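PDB 3MMG: nuclear inclusion protein A from Tobacco vein mottling virus, which probably acts as a cysteine-type peptidase of the 3C-like potyviral family, cutting peptide bonds at specific sequences. Local coordinates for residues L47-L55 with A67-K75. The protein carries 3 engineered substitutions. Residues are numbered along the deposited sequence; the frame is centred on the assembly and turned at random.
Engineered in segment 67-75: Ala67 (natural residue Lys).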
# COMPACT_ATOMS: atom_id res chain seq x y z
N LEU A 47 3.49 2.61 8.36
CA LEU A 47 2.56 3.65 8.77
C LEU A 47 2.52 3.76 10.30
O LEU A 47 2.29 4.84 10.83
CB LEU A 47 1.14 3.35 8.25
CG LEU A 47 -0.01 4.23 8.73
CD1 LEU A 47 0.17 5.67 8.22
CD2 LEU A 47 -1.29 3.61 8.22
N PHE A 48 2.78 2.66 11.00
CA PHE A 48 2.70 2.65 12.47
C PHE A 48 4.05 2.52 13.15
O PHE A 48 4.14 2.02 14.28
CB PHE A 48 1.74 1.56 12.92
CG PHE A 48 0.37 1.71 12.34
CD1 PHE A 48 -0.09 0.81 11.39
CD2 PHE A 48 -0.44 2.76 12.73
CE1 PHE A 48 -1.37 0.97 10.83
CE2 PHE A 48 -1.71 2.93 12.18
CZ PHE A 48 -2.18 2.04 11.24
N ARG A 49 5.10 2.98 12.47
CA ARG A 49 6.44 3.08 13.06
C ARG A 49 6.41 3.75 14.42
O ARG A 49 7.08 3.30 15.36
CB ARG A 49 7.32 3.92 12.16
CG ARG A 49 7.89 3.18 11.01
CD ARG A 49 8.86 4.07 10.28
NE ARG A 49 8.26 5.28 9.72
CZ ARG A 49 8.89 6.05 8.83
NH1 ARG A 49 10.10 5.71 8.42
NH2 ARG A 49 8.32 7.14 8.35
N ARG A 50 5.66 4.85 14.51
CA ARG A 50 5.49 5.59 15.75
C ARG A 50 4.18 5.17 16.40
O ARG A 50 3.12 5.18 15.76
CB ARG A 50 5.49 7.09 15.50
CG ARG A 50 6.69 7.60 14.74
CD ARG A 50 6.91 9.08 15.01
NE ARG A 50 8.20 9.54 14.48
CZ ARG A 50 8.95 10.49 15.03
NH1 ARG A 50 8.56 11.10 16.15
NH2 ARG A 50 10.10 10.83 14.47
N ASN A 51 4.26 4.81 17.67
CA ASN A 51 3.08 4.41 18.44
C ASN A 51 2.13 5.57 18.76
O ASN A 51 2.56 6.73 18.89
CB ASN A 51 3.51 3.72 19.74
CG ASN A 51 2.37 2.99 20.41
OD1 ASN A 51 1.64 2.23 19.77
ND2 ASN A 51 2.19 3.22 21.72
N ASN A 52 0.83 5.25 18.88
CA ASN A 52 -0.20 6.17 19.37
C ASN A 52 -0.43 7.44 18.55
O ASN A 52 -0.73 8.52 19.11
CB ASN A 52 0.06 6.57 20.85
CG ASN A 52 -0.40 5.51 21.84
OD1 ASN A 52 -0.37 4.31 21.56
ND2 ASN A 52 -0.83 5.96 23.03
N GLY A 53 -0.30 7.35 17.23
CA GLY A 53 -0.68 8.48 16.39
C GLY A 53 -2.19 8.49 16.22
O GLY A 53 -2.83 7.42 16.30
N GLU A 54 -2.76 9.67 15.97
CA GLU A 54 -4.18 9.79 15.60
C GLU A 54 -4.30 9.64 14.09
O GLU A 54 -3.67 10.40 13.35
CB GLU A 54 -4.77 11.15 16.00
CG GLU A 54 -4.75 11.43 17.48
CD GLU A 54 -5.62 12.63 17.87
OE1 GLU A 54 -5.87 13.54 17.02
OE2 GLU A 54 -6.04 12.67 19.05
N LEU A 55 -5.12 8.70 13.66
CA LEU A 55 -5.17 8.31 12.26
C LEU A 55 -6.39 8.95 11.60
O LEU A 55 -7.50 8.84 12.12
CB LEU A 55 -5.29 6.79 12.16
CG LEU A 55 -5.39 6.19 10.75
CD1 LEU A 55 -4.10 6.42 9.95
CD2 LEU A 55 -5.68 4.69 10.89
N ALA A 67 -9.00 8.72 15.07
CA ALA A 67 -8.19 9.08 16.23
C ALA A 67 -7.18 7.98 16.57
O ALA A 67 -6.58 7.40 15.67
CB ALA A 67 -9.04 9.47 17.43
N ASN A 68 -7.02 7.70 17.86
CA ASN A 68 -5.94 6.83 18.32
C ASN A 68 -5.95 5.45 17.67
O ASN A 68 -6.86 4.65 17.90
CB ASN A 68 -6.04 6.72 19.85
CG ASN A 68 -4.80 6.18 20.50
OD1 ASN A 68 -4.07 5.36 19.93
ND2 ASN A 68 -4.56 6.62 21.73
N SER A 69 -4.93 5.16 16.84
CA SER A 69 -4.89 3.92 16.05
C SER A 69 -4.74 2.61 16.86
O SER A 69 -5.11 1.52 16.40
CB SER A 69 -3.76 4.00 15.02
OG SER A 69 -2.57 3.50 15.58
N THR A 70 -4.24 2.72 18.10
CA THR A 70 -4.02 1.52 18.92
C THR A 70 -5.31 0.78 19.33
O THR A 70 -5.26 -0.35 19.81
CB THR A 70 -3.13 1.81 20.16
OG1 THR A 70 -3.73 2.81 20.98
CG2 THR A 70 -1.75 2.28 19.74
N GLN A 71 -6.46 1.42 19.14
CA GLN A 71 -7.73 0.77 19.45
C GLN A 71 -8.22 -0.13 18.33
O GLN A 71 -9.20 -0.85 18.49
CB GLN A 71 -8.81 1.82 19.76
CG GLN A 71 -9.21 2.67 18.55
CD GLN A 71 -10.22 3.72 18.91
OE1 GLN A 71 -11.40 3.44 19.03
NE2 GLN A 71 -9.75 4.94 19.09
N LEU A 72 -7.57 -0.05 17.17
CA LEU A 72 -8.07 -0.75 15.99
C LEU A 72 -7.55 -2.17 15.90
O LEU A 72 -6.42 -2.43 16.25
CB LEU A 72 -7.67 0.01 14.73
CG LEU A 72 -8.07 1.49 14.62
CD1 LEU A 72 -7.29 2.18 13.50
CD2 LEU A 72 -9.56 1.63 14.39
N GLN A 73 -8.40 -3.08 15.44
CA GLN A 73 -7.99 -4.46 15.11
C GLN A 73 -7.14 -4.42 13.87
O GLN A 73 -7.49 -3.76 12.88
CB GLN A 73 -9.20 -5.35 14.85
CG GLN A 73 -10.07 -5.60 16.07
CD GLN A 73 -10.97 -6.79 15.91
OE1 GLN A 73 -11.89 -6.77 15.10
NE2 GLN A 73 -10.70 -7.84 16.68
N MET A 74 -6.02 -5.14 13.92
CA MET A 74 -5.11 -5.18 12.76
C MET A 74 -4.65 -6.61 12.48
O MET A 74 -4.71 -7.47 13.37
CB MET A 74 -3.92 -4.26 13.00
CG MET A 74 -4.30 -2.76 13.07
SD MET A 74 -2.88 -1.70 13.21
CE MET A 74 -3.74 -0.16 13.60
N LYS A 75 -4.25 -6.86 11.24
CA LYS A 75 -3.75 -8.17 10.82
C LYS A 75 -2.52 -7.93 9.95
O LYS A 75 -2.66 -7.52 8.79
CB LYS A 75 -4.82 -8.93 10.03
CG LYS A 75 -4.50 -10.40 9.79
CD LYS A 75 -5.59 -11.07 8.95
CE LYS A 75 -6.85 -11.36 9.76
NZ LYS A 75 -7.86 -12.15 8.94
O HOH W 1 -7.95 11.23 13.72
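Phe48 lays its ring against Met74, whose methyl CE sits 3.9 Å from the ring centroid, over one face and offset toward the rim, a CH-pi contact. Leu47 CG covers the opposite face, which leaves the ring between two aliphatic groups. The Met74 chain is extended beyond CG and comes from the opposite direction to Phe48. Its SD lies obliquely to the same ring, a Met-aromatic contact. Ser69 OG approaches Phe48 CE2 obliquely, 3.6 Å away.

The Asn68 side chain organises the turn that follows it. With CG anti to the backbone N (chi1 -164°), OD1 accepts from Thr70 N and from Thr70 OG1 (2.8 Å), both from the same face of the amide plane. The first bond makes an Asx turn. The hydroxyl bond helps fix the rotation of Thr70 (chi1 59°), with CG2 turned to meet Asn52 OD1 at 3.1 Å and Asn51 OD1 at 3.4 Å.

Leu55 and Ala67 are an antiparallel hydrogen-bonded pair. Leu55 N donates to Ala67 O at 2.8 Å; Ala67, an engineered substitution, takes part through its backbone. Beyond this pair Ser69 N donates to Gly53 O at 3.1 Å. Leu55 CD2 meets Leu72 CD1 at 4.0 Å.

The contact closes the open end of the hairpin 54-59/62-68. The sheet belongs to the N-terminal barrel of the chymotrypsin-like fold. Segment 67-75 links its outer strands, 62-68 and 74-76. Ile85 of strand 83-86 packs against both Phe48 and Leu72.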